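Local coordinates for restriction endonuclease AspBHI (Azoarcus sp., PDB 4OC8), which cleaves DNA in a modification-dependent manner as a restriction endonuclease, probably pairing a DNA-binding N-terminal domain of the PUA clan with a PD-(D/E)XK-type nuclease domain, at residues 2-7 / 16-21; 32-37 / 132-137; 58-63 / 120-125; 74-79 / 215-220; 182-187 / 196-201. One frame throughout, in Å; residues are numbered along the deposited sequence.

Overall arrangement
Interactions 1, 2 and 3 all reach one curled mixed sheet, in which strand 19-24 neighbours 133-142 and 133-142 neighbours 122-127. Interactions 2 and 3 are buried; interaction 3 is a parallel backbone ladder with apolar packing on both faces. Interaction 1 is a shorter parallel ladder, only partly buried, with aromatic side chains. Interaction 2 lays the start of helix 34-37 on the sheet through a salt bridge and an aromatic ring, and its helix is tied by Pro36 O and Leu37 O to helix 182-189 of interaction 5, a purely apolar, tryptophan-centred helix contact. Interaction 4 differs most: a hairpin turn and a loop, charged, partly buried and bordered by two other subunits.

Interaction 1 (2-7 / 16-21); sequences TFFTGE and VDAVYA
Phe4 and Tyr20 leave their strands with the same first torsion, CG anti to the carbonyl carbon and beside the backbone N, so the two side chains run side by side and point the same way. Phe4 CD2 comes to 3.4 Å from Tyr20 CE2, and the ring planes are inclined at 37°, which makes the pair neither a parallel stack nor an edge-to-face one. Ala18 CB comes obliquely to the Phe4 ring, 4.2 Å from Phe4 CE2. Tyr20 OH is bonded beyond the two segments, to Ile15 N and Asp13 O, which fixes the outer end of its ring. The backbone beneath forms two parallel bridges between strand 3-4 and strand 19-24, in the register Phe3 with Val19 and Phe4 with Tyr20; strand 133-142 pairs with 19-24 as well. Three nearly straight bonds hold the ladder: Val19 N to Thr2 O (3.2 Å), Phe4 N to Val19 O (2.9 Å) and Ala21 N to Phe4 O (2.8 Å). The last two lie almost along the C=O axis, whereas Val19 N stands above the carbonyl plane of Thr2. On the opposite face Phe3 takes the other torsion, CG anti to the backbone N (chi1 178°), and its ring crosses Val19 obliquely: CD2 meets Val19 CG1 at 3.6 Å, while CZ reaches on to Ala21 CB at 3.5 Å.

Interaction 2 (32-37 / 132-137); sequences DPLVPL and RTFRFR
Asp32 and Arg132 approach obliquely, with the carboxylate and guanidinium planes 61° apart, so a single oxygen and a single nitrogen make the salt bridge instead of two matched pairs. Arg132 is extended from CG to NE and presents the NE edge of its guanidinium; Asp32 OD1 lies close to that plane, modelled 2.4 Å from Arg132 NE, and accepts through the lone pair turned away from OD2. Asp32 can reach across because its CG is anti to the backbone N (chi1 -175°). This leaves OD2 facing its own chain, where it takes a weak capping bond from Leu34 N at 3.1 Å, just where the chain turns into helix 34-37. Next to the ion pair stands the ring of Phe134, which Pro33 and Leu34 both cross at about a right angle but from different directions. Pro33 CG comes in at the ring edge, 3.6 Å from Phe134 CD1, while Leu34 CG sits over one face toward its rim, 4.2 Å from the same CD1. Phe134 also packs on Phe125 and Thr127 of strand 122-127, so the start of the short helix rests on strand 133-142 and its neighbour in the N-terminal sheet. Asp32 OD2 has a second cationic partner in Arg47 NH1, and the guanidinium groups of Arg47 and Arg132 lie close together. A buried carboxylate shared by two arginines is probably ionised, and its negative charge would offset the repulsion between them.

Interaction 3 (58-63 / 120-125); sequences LVLTSN and PPILVF
Backbone hydrogen bonds carry most of this contact. Strand 58-62 and strand 122-125 run parallel, their axes 4.6 Å apart at closest and inclined by 21°. Leu58 uses both its polar groups, with N on Pro121 O (2.9 Å) and O receiving Leu123 N (2.8 Å); Leu60 repeats the pattern two residues on, with N on Leu123 O (2.9 Å) and O receiving Phe125 N (2.8 Å). The bonds to Leu58 O and Leu60 O run nearly along the C=O axis, but Leu60 N sits above the carbonyl plane of Leu123. A weak, bent bond from Ser62 N to Phe125 O follows, and the pairing continues from Ser62 to Thr127. CA-H...O contacts fill the intervals, such as Ile122 CA against Leu58 O. Both are interior strands of the curled mixed sheet of the N-terminal domain: 55-62 lies between 46-48 and 122-127, which in turn borders 133-142, an arrangement consistent with the barrel-like folds of the PUA clan. Apolar contacts occupy both faces. On the face of Val59, Leu123 and Phe125, Val59 CG1, placed anti to the backbone N (chi1 174°), meets the Phe125 ring at CD1 (3.7 Å); Leu34 and Leu37 of helix 34-37 and Val185 of helix 182-189 cover this side. On the face of Leu58, Leu60, Ile122 and Val124, Leu60 and Ile122 lie side by side, pointing the same way, with Leu60 CD1 3.8 Å from Ile122 CG2. Phe172 of strand 163-174 packs against both.

Interaction 4 (74-79 / 215-220); sequences DETTGT and APRSLL
The turn of a beta hairpin, carrying a G1 beta bulge, meets here the loop that follows helix 199-207 and leads on to helix 224-227. The hairpin joins strands 72-74 and 79-83, and in its bulge Gly78 and Thr79 are together set opposite the single residue Asp74; Gly78 adopts a positive phi of 71°. One backbone bond ties the turn to the loop: Ala215 N donates to Glu75 O at 2.9 Å, lying in the carbonyl plane, with the angle at the hydrogen 147°. Beside it a salt-bridge network gathers round Arg217, whose chain is extended from CG to NE and whose guanidinium reaches back over the turn. Glu75, bent at its second torsion, brings OE1 to 2.5 Å from Arg217 NH2, with carboxylate and guanidinium planes nearly perpendicular (81° apart), so one oxygen does the work. Asp74 contributes a long ion pair, its OD1 3.9 Å from Arg217 NH1 at the guanidinium edge. The stronger partner of Asp74 is Arg288 of a third subunit, in salt bridge with OD2, while Ala215 O accepts from Thr159 of a second subunit, which places this charged contact at a junction of the tetramer. Thr76 turns its two branches to different neighbours: OG1 stands 3.2 Å from Arg217 NH1, at an angle too poor for a hydrogen bond, and CG2 packs against Pro216 CA at 4.1 Å.

Interaction 5 (182-187 / 196-201); sequences RAWVHA and LAPVAW. With PO4 (phosphate ion), chain G.
Packing of helix 182-189 against the loop and N-terminus of helix 199-207, in the N-terminal domain, is built round one tryptophan: Trp184 reaches across to the segment that opens the second helix, with Pro198 at the N-cap. With CG anti to the backbone N, the indole of Trp184 lies along residues 196-201. One face receives two CH-pi contacts in succession. Ala197 CA stands over the five-membered ring, 3.7 Å from its centroid, and Pro198 CD over the six-membered ring at 3.8 Å, only 7° off the normal. The far edge of the indole then points into the face of Trp201 in a T-shaped (edge-to-face) pair, the planes 65° apart and the six-membered ring of Trp184 5.1 Å from the five-membered ring of Trp201; the closest atoms are Trp184 CZ2 and Trp201 CD1, 3.8 Å apart. At the near end Leu196 lies against the helix, its CB 3.9 Å from Trp184 CB and its CD2 3.9 Å from Ala183 CB. Pro121 touches both indoles, so the pair also rests on the residue just before strand 122-127. His186 takes no part in this packing. Its NE2 is bonded to Leu37 O, and a phosphate ion, probably from the crystallisation liquor, is also bound by Arg49: weak bonds run from His186 ND1 to its O3 and O4, the shorter, to O4, 3.2 Å long.

Interaction 1 (2-7 / 16-21)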
# COMPACT_ATOMS: atom_id res chain seq x y z
N THR A 2 22.86 22.70 -17.96
CA THR A 2 22.46 23.01 -16.59
C THR A 2 23.57 22.70 -15.58
O THR A 2 23.34 21.99 -14.60
CB THR A 2 21.16 22.29 -16.20
OG1 THR A 2 21.19 20.93 -16.68
CG2 THR A 2 19.95 23.00 -16.80
N PHE A 3 24.76 23.23 -15.83
CA PHE A 3 25.88 23.11 -14.90
C PHE A 3 26.53 24.48 -14.72
O PHE A 3 27.04 25.06 -15.68
CB PHE A 3 26.91 22.10 -15.41
CG PHE A 3 28.11 21.96 -14.52
CD1 PHE A 3 29.24 22.72 -14.73
CD2 PHE A 3 28.11 21.05 -13.47
CE1 PHE A 3 30.35 22.60 -13.91
CE2 PHE A 3 29.21 20.92 -12.65
CZ PHE A 3 30.33 21.69 -12.87
N PHE A 4 26.53 24.99 -13.50
CA PHE A 4 27.02 26.34 -13.23
C PHE A 4 28.17 26.33 -12.24
O PHE A 4 28.08 25.72 -11.18
CB PHE A 4 25.88 27.22 -12.72
CG PHE A 4 24.66 27.18 -13.60
CD1 PHE A 4 24.70 27.70 -14.88
CD2 PHE A 4 23.48 26.62 -13.14
CE1 PHE A 4 23.59 27.66 -15.69
CE2 PHE A 4 22.36 26.59 -13.94
CZ PHE A 4 22.41 27.10 -15.22
N THR A 5 29.25 27.03 -12.58
CA THR A 5 30.47 26.94 -11.79
C THR A 5 31.08 28.28 -11.36
O THR A 5 31.27 28.52 -10.17
CB THR A 5 31.54 26.08 -12.50
OG1 THR A 5 32.81 26.25 -11.86
CG2 THR A 5 31.65 26.45 -13.99
N GLY A 6 31.39 29.14 -12.33
CA GLY A 6 32.14 30.35 -12.04
C GLY A 6 31.29 31.51 -11.57
O GLY A 6 30.36 31.33 -10.78
N GLU A 7 31.61 32.70 -12.07
CA GLU A 7 30.91 33.94 -11.72
C GLU A 7 29.41 33.86 -11.99
O GLU A 7 28.62 34.65 -11.46
CB GLU A 7 31.53 35.12 -12.49
CG GLU A 7 31.61 34.89 -14.00
CD GLU A 7 32.34 36.00 -14.73
OE1 GLU A 7 31.98 37.19 -14.54
OE2 GLU A 7 33.29 35.70 -15.49
N VAL A 16 15.49 23.62 -10.63
CA VAL A 16 15.32 22.28 -10.08
C VAL A 16 16.24 21.25 -10.74
O VAL A 16 16.25 21.11 -11.97
CB VAL A 16 13.86 21.81 -10.18
CG1 VAL A 16 13.75 20.34 -9.83
CG2 VAL A 16 12.98 22.66 -9.28
N ASP A 17 17.02 20.57 -9.91
CA ASP A 17 17.96 19.54 -10.36
C ASP A 17 19.13 20.08 -11.21
O ASP A 17 19.80 19.31 -11.90
CB ASP A 17 17.24 18.38 -11.07
CG ASP A 17 16.33 17.61 -10.13
OD1 ASP A 17 16.37 17.84 -8.91
OD2 ASP A 17 15.57 16.75 -10.63
N ALA A 18 19.37 21.38 -11.14
CA ALA A 18 20.55 21.96 -11.78
C ALA A 18 21.75 21.87 -10.84
O ALA A 18 21.60 21.90 -9.61
CB ALA A 18 20.29 23.41 -12.17
N VAL A 19 22.94 21.73 -11.41
CA VAL A 19 24.13 21.52 -10.61
C VAL A 19 24.96 22.80 -10.45
O VAL A 19 25.35 23.42 -11.43
CB VAL A 19 25.01 20.39 -11.16
CG1 VAL A 19 26.32 20.31 -10.41
CG2 VAL A 19 24.26 19.07 -11.08
N TYR A 20 25.21 23.17 -9.21
CA TYR A 20 25.96 24.36 -8.88
C TYR A 20 27.26 23.97 -8.19
O TYR A 20 27.26 23.50 -7.06
CB TYR A 20 25.11 25.26 -7.98
CG TYR A 20 23.80 25.64 -8.61
CD1 TYR A 20 22.69 24.83 -8.49
CD2 TYR A 20 23.67 26.82 -9.34
CE1 TYR A 20 21.48 25.17 -9.07
CE2 TYR A 20 22.48 27.17 -9.92
CZ TYR A 20 21.38 26.35 -9.79
OH TYR A 20 20.18 26.69 -10.37
N ALA A 21 28.36 24.17 -8.90
CA ALA A 21 29.67 23.70 -8.45
C ALA A 21 30.53 24.84 -7.91
O ALA A 21 30.39 25.99 -8.32
CB ALA A 21 30.39 23.00 -9.59

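Interaction 2 (32-37 / 132-137)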
# COMPACT_ATOMS: atom_id res chain seq x y z
N ASP A 32 32.62 27.77 -1.75
CA ASP A 32 31.30 27.15 -1.67
C ASP A 32 30.33 27.94 -2.55
O ASP A 32 30.20 29.16 -2.40
CB ASP A 32 30.83 27.14 -0.21
CG ASP A 32 29.51 26.41 -0.03
OD1 ASP A 32 29.53 25.18 0.20
OD2 ASP A 32 28.45 27.07 -0.09
N PRO A 33 29.64 27.24 -3.47
CA PRO A 33 28.77 27.89 -4.46
C PRO A 33 27.50 28.49 -3.85
O PRO A 33 26.91 29.40 -4.43
CB PRO A 33 28.42 26.74 -5.41
CG PRO A 33 28.51 25.53 -4.56
CD PRO A 33 29.64 25.78 -3.60
N LEU A 34 27.09 27.98 -2.69
CA LEU A 34 25.90 28.49 -2.02
C LEU A 34 26.10 29.90 -1.48
O LEU A 34 25.13 30.57 -1.13
CB LEU A 34 25.44 27.55 -0.90
CG LEU A 34 25.02 26.14 -1.34
CD1 LEU A 34 24.35 25.39 -0.20
CD2 LEU A 34 24.11 26.21 -2.55
N VAL A 35 27.34 30.36 -1.39
CA VAL A 35 27.59 31.72 -0.93
C VAL A 35 27.20 32.77 -1.98
O VAL A 35 26.41 33.67 -1.69
CB VAL A 35 29.04 31.94 -0.43
CG1 VAL A 35 29.13 33.20 0.41
CG2 VAL A 35 29.50 30.73 0.35
N PRO A 36 27.74 32.66 -3.21
CA PRO A 36 27.23 33.59 -4.22
C PRO A 36 25.83 33.22 -4.71
O PRO A 36 25.07 34.12 -5.09
CB PRO A 36 28.24 33.45 -5.36
CG PRO A 36 28.77 32.09 -5.22
CD PRO A 36 28.85 31.85 -3.74
N LEU A 37 25.47 31.94 -4.69
CA LEU A 37 24.15 31.54 -5.19
C LEU A 37 23.01 31.95 -4.25
O LEU A 37 21.94 32.33 -4.71
CB LEU A 37 24.09 30.04 -5.47
CG LEU A 37 22.82 29.49 -6.12
CD1 LEU A 37 22.65 30.04 -7.53
CD2 LEU A 37 22.82 27.96 -6.13
N ARG A 132 33.27 20.23 -4.08
CA ARG A 132 32.12 20.80 -3.41
C ARG A 132 31.08 21.29 -4.42
O ARG A 132 31.18 22.40 -4.94
CB ARG A 132 32.55 21.94 -2.48
CG ARG A 132 31.53 22.32 -1.43
CD ARG A 132 32.09 23.38 -0.49
NE ARG A 132 31.24 23.61 0.67
CZ ARG A 132 31.33 22.93 1.81
NH1 ARG A 132 32.23 21.97 1.94
NH2 ARG A 132 30.51 23.21 2.82
N THR A 133 30.08 20.45 -4.70
CA THR A 133 29.02 20.80 -5.63
C THR A 133 27.65 20.41 -5.07
O THR A 133 27.54 19.48 -4.28
CB THR A 133 29.18 20.08 -6.98
OG1 THR A 133 28.89 18.69 -6.81
CG2 THR A 133 30.59 20.24 -7.51
N PHE A 134 26.62 21.13 -5.49
CA PHE A 134 25.27 20.88 -4.99
C PHE A 134 24.24 20.89 -6.10
O PHE A 134 24.22 21.77 -6.94
CB PHE A 134 24.90 21.92 -3.94
CG PHE A 134 25.84 21.98 -2.77
CD1 PHE A 134 26.97 22.76 -2.81
CD2 PHE A 134 25.58 21.24 -1.63
CE1 PHE A 134 27.84 22.81 -1.74
CE2 PHE A 134 26.43 21.29 -0.55
CZ PHE A 134 27.57 22.08 -0.61
N ARG A 135 23.36 19.89 -6.09
CA ARG A 135 22.20 19.88 -6.96
C ARG A 135 20.99 20.44 -6.22
O ARG A 135 20.60 19.92 -5.17
CB ARG A 135 21.92 18.45 -7.45
CG ARG A 135 20.75 18.34 -8.41
CD ARG A 135 20.51 16.90 -8.81
NE ARG A 135 21.68 16.32 -9.46
CZ ARG A 135 21.82 16.22 -10.78
NH1 ARG A 135 20.86 16.64 -11.59
NH2 ARG A 135 22.92 15.69 -11.29
N PHE A 136 20.42 21.51 -6.75
CA PHE A 136 19.23 22.12 -6.17
C PHE A 136 18.02 21.22 -6.39
O PHE A 136 17.71 20.85 -7.52
CB PHE A 136 18.98 23.51 -6.78
CG PHE A 136 17.74 24.18 -6.24
CD1 PHE A 136 17.69 24.62 -4.93
CD2 PHE A 136 16.64 24.38 -7.05
CE1 PHE A 136 16.56 25.23 -4.43
CE2 PHE A 136 15.51 25.00 -6.56
CZ PHE A 136 15.47 25.43 -5.25
N ARG A 137 17.35 20.87 -5.30
CA ARG A 137 16.27 19.89 -5.36
C ARG A 137 14.89 20.52 -5.33
O ARG A 137 13.90 19.88 -5.68
CB ARG A 137 16.41 18.86 -4.23
CG ARG A 137 17.60 17.94 -4.38
CD ARG A 137 17.79 17.52 -5.83
NE ARG A 137 18.66 16.35 -5.95
CZ ARG A 137 18.26 15.15 -6.35
NH1 ARG A 137 16.99 14.96 -6.69
NH2 ARG A 137 19.12 14.15 -6.43

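Interaction 3 (58-63 / 120-125)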
# COMPACT_ATOMS: atom_id res chain seq x y z
N LEU A 58 16.18 29.55 4.98
CA LEU A 58 16.84 28.33 5.45
C LEU A 58 17.28 27.40 4.32
O LEU A 58 16.48 26.98 3.49
CB LEU A 58 15.94 27.58 6.44
CG LEU A 58 16.48 26.23 6.92
CD1 LEU A 58 17.86 26.40 7.54
CD2 LEU A 58 15.54 25.56 7.91
N VAL A 59 18.57 27.06 4.31
CA VAL A 59 19.13 26.15 3.32
C VAL A 59 19.49 24.79 3.93
O VAL A 59 20.33 24.70 4.83
CB VAL A 59 20.40 26.74 2.67
CG1 VAL A 59 21.05 25.73 1.76
CG2 VAL A 59 20.06 27.99 1.92
N LEU A 60 18.84 23.72 3.46
CA LEU A 60 19.13 22.37 3.95
C LEU A 60 19.90 21.58 2.91
O LEU A 60 19.46 21.44 1.76
CB LEU A 60 17.84 21.63 4.29
CG LEU A 60 16.93 22.27 5.34
CD1 LEU A 60 15.68 21.44 5.54
CD2 LEU A 60 17.68 22.45 6.65
N THR A 61 21.06 21.06 3.30
CA THR A 61 21.84 20.21 2.40
C THR A 61 21.87 18.77 2.90
O THR A 61 21.72 18.52 4.10
CB THR A 61 23.28 20.73 2.22
OG1 THR A 61 24.08 20.34 3.34
CG2 THR A 61 23.30 22.24 2.07
N SER A 62 22.03 17.83 1.99
CA SER A 62 22.08 16.43 2.37
C SER A 62 23.00 15.63 1.45
O SER A 62 23.07 15.90 0.25
CB SER A 62 20.67 15.84 2.38
OG SER A 62 20.69 14.52 2.91
N ASN A 63 23.69 14.66 2.02
CA ASN A 63 24.62 13.82 1.27
C ASN A 63 23.91 12.64 0.63
O ASN A 63 24.27 12.20 -0.46
CB ASN A 63 25.73 13.31 2.20
CG ASN A 63 26.96 12.85 1.45
OD1 ASN A 63 26.89 12.48 0.28
ND2 ASN A 63 28.10 12.88 2.13
N PRO A 120 10.58 30.70 7.12
CA PRO A 120 11.48 31.09 6.04
C PRO A 120 11.40 30.10 4.89
O PRO A 120 11.11 28.93 5.13
CB PRO A 120 12.86 31.00 6.69
CG PRO A 120 12.71 29.95 7.73
CD PRO A 120 11.30 30.09 8.25
N PRO A 121 11.64 30.57 3.66
CA PRO A 121 11.76 29.67 2.51
C PRO A 121 12.84 28.63 2.75
O PRO A 121 13.97 28.96 3.12
CB PRO A 121 12.18 30.62 1.38
CG PRO A 121 11.62 31.93 1.77
CD PRO A 121 11.73 31.99 3.27
N ILE A 122 12.49 27.36 2.55
CA ILE A 122 13.43 26.27 2.72
C ILE A 122 13.97 25.84 1.37
O ILE A 122 13.22 25.36 0.52
CB ILE A 122 12.75 25.07 3.42
CG1 ILE A 122 12.37 25.44 4.85
CG2 ILE A 122 13.68 23.86 3.42
CD1 ILE A 122 10.87 25.47 5.10
N LEU A 123 15.27 26.02 1.17
CA LEU A 123 15.92 25.62 -0.08
C LEU A 123 16.70 24.32 0.10
O LEU A 123 17.70 24.29 0.81
CB LEU A 123 16.86 26.72 -0.57
CG LEU A 123 16.26 28.10 -0.88
CD1 LEU A 123 17.34 29.01 -1.38
CD2 LEU A 123 15.15 27.99 -1.90
N VAL A 124 16.24 23.26 -0.55
CA VAL A 124 16.86 21.95 -0.45
C VAL A 124 17.97 21.75 -1.49
O VAL A 124 17.78 21.99 -2.68
CB VAL A 124 15.81 20.84 -0.63
CG1 VAL A 124 16.44 19.47 -0.42
CG2 VAL A 124 14.65 21.05 0.34
N PHE A 125 19.14 21.30 -1.02
CA PHE A 125 20.24 20.93 -1.91
C PHE A 125 20.75 19.55 -1.54
O PHE A 125 20.69 19.15 -0.37
CB PHE A 125 21.39 21.93 -1.79
CG PHE A 125 21.10 23.28 -2.36
CD1 PHE A 125 20.54 24.28 -1.57
CD2 PHE A 125 21.42 23.58 -3.68
CE1 PHE A 125 20.28 25.53 -2.09
CE2 PHE A 125 21.17 24.83 -4.20
CZ PHE A 125 20.60 25.81 -3.41

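Interaction 4 (74-79 / 215-220)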
# COMPACT_ATOMS: atom_id res chain seq x y z
N ASP A 74 12.05 11.71 -2.28
CA ASP A 74 11.17 10.97 -3.17
C ASP A 74 10.76 11.85 -4.35
O ASP A 74 9.85 12.67 -4.23
CB ASP A 74 9.92 10.51 -2.42
CG ASP A 74 9.15 9.46 -3.18
OD1 ASP A 74 9.72 8.87 -4.13
OD2 ASP A 74 7.98 9.21 -2.82
N GLU A 75 11.44 11.66 -5.48
CA GLU A 75 11.14 12.40 -6.70
C GLU A 75 9.67 12.28 -7.08
O GLU A 75 9.07 13.21 -7.61
CB GLU A 75 12.00 11.90 -7.87
CG GLU A 75 13.49 12.19 -7.75
CD GLU A 75 14.24 11.12 -6.99
OE1 GLU A 75 13.69 10.01 -6.80
OE2 GLU A 75 15.39 11.39 -6.58
N THR A 76 9.09 11.12 -6.79
CA THR A 76 7.73 10.81 -7.20
C THR A 76 6.67 11.68 -6.53
O THR A 76 5.71 12.11 -7.17
CB THR A 76 7.40 9.33 -6.94
OG1 THR A 76 8.36 8.51 -7.60
CG2 THR A 76 6.01 8.99 -7.44
N THR A 77 6.83 11.94 -5.24
CA THR A 77 5.81 12.67 -4.49
C THR A 77 6.32 14.05 -4.06
O THR A 77 5.56 14.87 -3.55
CB THR A 77 5.33 11.85 -3.27
OG1 THR A 77 6.38 11.76 -2.31
CG2 THR A 77 4.92 10.45 -3.71
N GLY A 78 7.60 14.29 -4.27
CA GLY A 78 8.20 15.55 -3.87
C GLY A 78 8.33 15.65 -2.36
O GLY A 78 8.41 16.74 -1.80
N THR A 79 8.36 14.50 -1.70
CA THR A 79 8.54 14.48 -0.26
C THR A 79 10.02 14.40 0.09
O THR A 79 10.76 13.61 -0.49
CB THR A 79 7.76 13.33 0.40
OG1 THR A 79 6.35 13.55 0.20
CG2 THR A 79 8.04 13.28 1.89
N ALA A 215 7.08 13.97 -9.63
CA ALA A 215 7.78 13.54 -10.83
C ALA A 215 8.00 12.03 -10.87
O ALA A 215 9.10 11.55 -10.60
CB ALA A 215 9.11 14.28 -10.94
N PRO A 216 6.95 11.27 -11.23
CA PRO A 216 7.00 9.81 -11.30
C PRO A 216 8.15 9.32 -12.17
O PRO A 216 8.46 9.95 -13.18
CB PRO A 216 5.66 9.45 -11.95
CG PRO A 216 4.77 10.57 -11.60
CD PRO A 216 5.63 11.80 -11.61
N ARG A 217 8.77 8.22 -11.77
CA ARG A 217 9.94 7.70 -12.46
C ARG A 217 9.55 7.03 -13.77
O ARG A 217 8.58 6.28 -13.83
CB ARG A 217 10.69 6.70 -11.58
CG ARG A 217 11.44 7.34 -10.43
CD ARG A 217 12.23 6.32 -9.63
NE ARG A 217 12.87 6.94 -8.47
CZ ARG A 217 12.26 7.14 -7.30
NH1 ARG A 217 11.00 6.76 -7.13
NH2 ARG A 217 12.91 7.72 -6.30
N SER A 218 10.32 7.31 -14.81
CA SER A 218 10.19 6.58 -16.06
C SER A 218 10.65 5.14 -15.82
O SER A 218 11.36 4.87 -14.85
CB SER A 218 11.01 7.25 -17.16
OG SER A 218 12.10 7.98 -16.63
N LEU A 219 10.24 4.23 -16.70
CA LEU A 219 10.54 2.81 -16.53
C LEU A 219 12.04 2.53 -16.41
O LEU A 219 12.83 2.96 -17.25
CB LEU A 219 9.92 1.99 -17.66
CG LEU A 219 8.39 2.06 -17.72
CD1 LEU A 219 7.86 1.32 -18.94
CD2 LEU A 219 7.79 1.50 -16.44
N LEU A 220 12.41 1.83 -15.35
CA LEU A 220 13.82 1.66 -14.99
C LEU A 220 14.25 0.21 -14.99
O LEU A 220 13.61 -0.64 -14.37
CB LEU A 220 14.07 2.27 -13.61
CG LEU A 220 15.49 2.15 -13.05
CD1 LEU A 220 16.45 3.05 -13.82
CD2 LEU A 220 15.52 2.46 -11.56

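Interaction 5 (182-187 / 196-201)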
# COMPACT_ATOMS: atom_id res chain seq x y z
N ARG A 182 16.54 34.11 -8.04
CA ARG A 182 17.55 34.45 -7.05
C ARG A 182 17.32 35.86 -6.48
O ARG A 182 17.73 36.15 -5.36
CB ARG A 182 18.97 34.31 -7.60
CG ARG A 182 19.35 35.30 -8.68
CD ARG A 182 20.86 35.27 -8.94
NE ARG A 182 21.60 36.06 -7.96
CZ ARG A 182 22.71 35.66 -7.35
NH1 ARG A 182 23.22 34.47 -7.61
NH2 ARG A 182 23.32 36.46 -6.48
N ALA A 183 16.67 36.71 -7.26
CA ALA A 183 16.25 38.02 -6.78
C ALA A 183 15.37 37.89 -5.54
O ALA A 183 15.57 38.59 -4.55
CB ALA A 183 15.51 38.77 -7.87
N TRP A 184 14.41 36.97 -5.59
CA TRP A 184 13.51 36.72 -4.47
C TRP A 184 14.26 36.15 -3.28
O TRP A 184 14.04 36.55 -2.13
CB TRP A 184 12.40 35.76 -4.87
CG TRP A 184 11.41 35.47 -3.78
CD1 TRP A 184 10.56 36.36 -3.19
CD2 TRP A 184 11.16 34.21 -3.14
NE1 TRP A 184 9.80 35.74 -2.23
CE2 TRP A 184 10.15 34.41 -2.18
CE3 TRP A 184 11.70 32.93 -3.30
CZ2 TRP A 184 9.67 33.38 -1.38
CZ3 TRP A 184 11.22 31.90 -2.50
CH2 TRP A 184 10.22 32.14 -1.55
N VAL A 185 15.15 35.20 -3.57
CA VAL A 185 15.93 34.55 -2.53
C VAL A 185 16.75 35.57 -1.75
O VAL A 185 16.67 35.63 -0.53
CB VAL A 185 16.86 33.47 -3.11
CG1 VAL A 185 17.78 32.93 -2.04
CG2 VAL A 185 16.03 32.36 -3.73
N HIS A 186 17.51 36.39 -2.47
CA HIS A 186 18.35 37.40 -1.84
C HIS A 186 17.55 38.52 -1.19
O HIS A 186 17.97 39.06 -0.17
CB HIS A 186 19.36 37.95 -2.85
CG HIS A 186 20.43 36.97 -3.22
ND1 HIS A 186 21.72 37.04 -2.71
CD2 HIS A 186 20.41 35.90 -4.05
CE1 HIS A 186 22.44 36.06 -3.22
NE2 HIS A 186 21.67 35.35 -4.03
N ALA A 187 16.41 38.87 -1.77
CA ALA A 187 15.54 39.88 -1.17
C ALA A 187 14.99 39.43 0.18
O ALA A 187 15.14 40.12 1.19
CB ALA A 187 14.41 40.25 -2.11
N LEU A 196 8.07 38.74 -5.84
CA LEU A 196 8.60 37.76 -6.78
C LEU A 196 8.43 36.33 -6.25
O LEU A 196 9.03 35.39 -6.79
CB LEU A 196 10.07 38.03 -7.10
CG LEU A 196 10.38 39.15 -8.09
CD1 LEU A 196 10.30 40.51 -7.42
CD2 LEU A 196 11.75 38.95 -8.74
N ALA A 197 7.63 36.18 -5.20
CA ALA A 197 7.37 34.87 -4.61
C ALA A 197 6.65 33.97 -5.61
O ALA A 197 5.69 34.39 -6.25
CB ALA A 197 6.56 35.01 -3.34
N PRO A 198 7.13 32.72 -5.75
CA PRO A 198 6.46 31.73 -6.60
C PRO A 198 5.01 31.55 -6.18
O PRO A 198 4.67 31.74 -5.01
CB PRO A 198 7.26 30.45 -6.33
CG PRO A 198 8.63 30.95 -6.02
CD PRO A 198 8.41 32.22 -5.24
N VAL A 199 4.16 31.19 -7.14
CA VAL A 199 2.72 31.10 -6.89
C VAL A 199 2.42 30.06 -5.81
O VAL A 199 1.59 30.30 -4.93
CB VAL A 199 1.94 30.74 -8.17
CG1 VAL A 199 0.45 30.81 -7.91
CG2 VAL A 199 2.32 31.67 -9.30
N ALA A 200 3.09 28.91 -5.88
CA ALA A 200 2.88 27.84 -4.91
C ALA A 200 3.21 28.31 -3.48
O ALA A 200 2.53 27.93 -2.51
CB ALA A 200 3.70 26.61 -5.29
N TRP A 201 4.24 29.14 -3.36
CA TRP A 201 4.62 29.69 -2.07
C TRP A 201 3.55 30.62 -1.50
O TRP A 201 3.15 30.47 -0.35
CB TRP A 201 5.97 30.40 -2.13
CG TRP A 201 6.39 30.92 -0.79
CD1 TRP A 201 6.20 32.18 -0.30
CD2 TRP A 201 7.04 30.18 0.25
NE1 TRP A 201 6.71 32.27 0.97
CE2 TRP A 201 7.23 31.06 1.33
CE3 TRP A 201 7.49 28.86 0.37
CZ2 TRP A 201 7.84 30.66 2.52
CZ3 TRP A 201 8.11 28.47 1.55
CH2 TRP A 201 8.27 29.37 2.61
P PO4 G . 22.88 39.71 -0.58
O1 PO4 G . 23.21 40.78 0.43
O2 PO4 G . 22.78 40.32 -1.97
O3 PO4 G . 23.97 38.66 -0.58
O4 PO4 G . 21.56 39.07 -0.21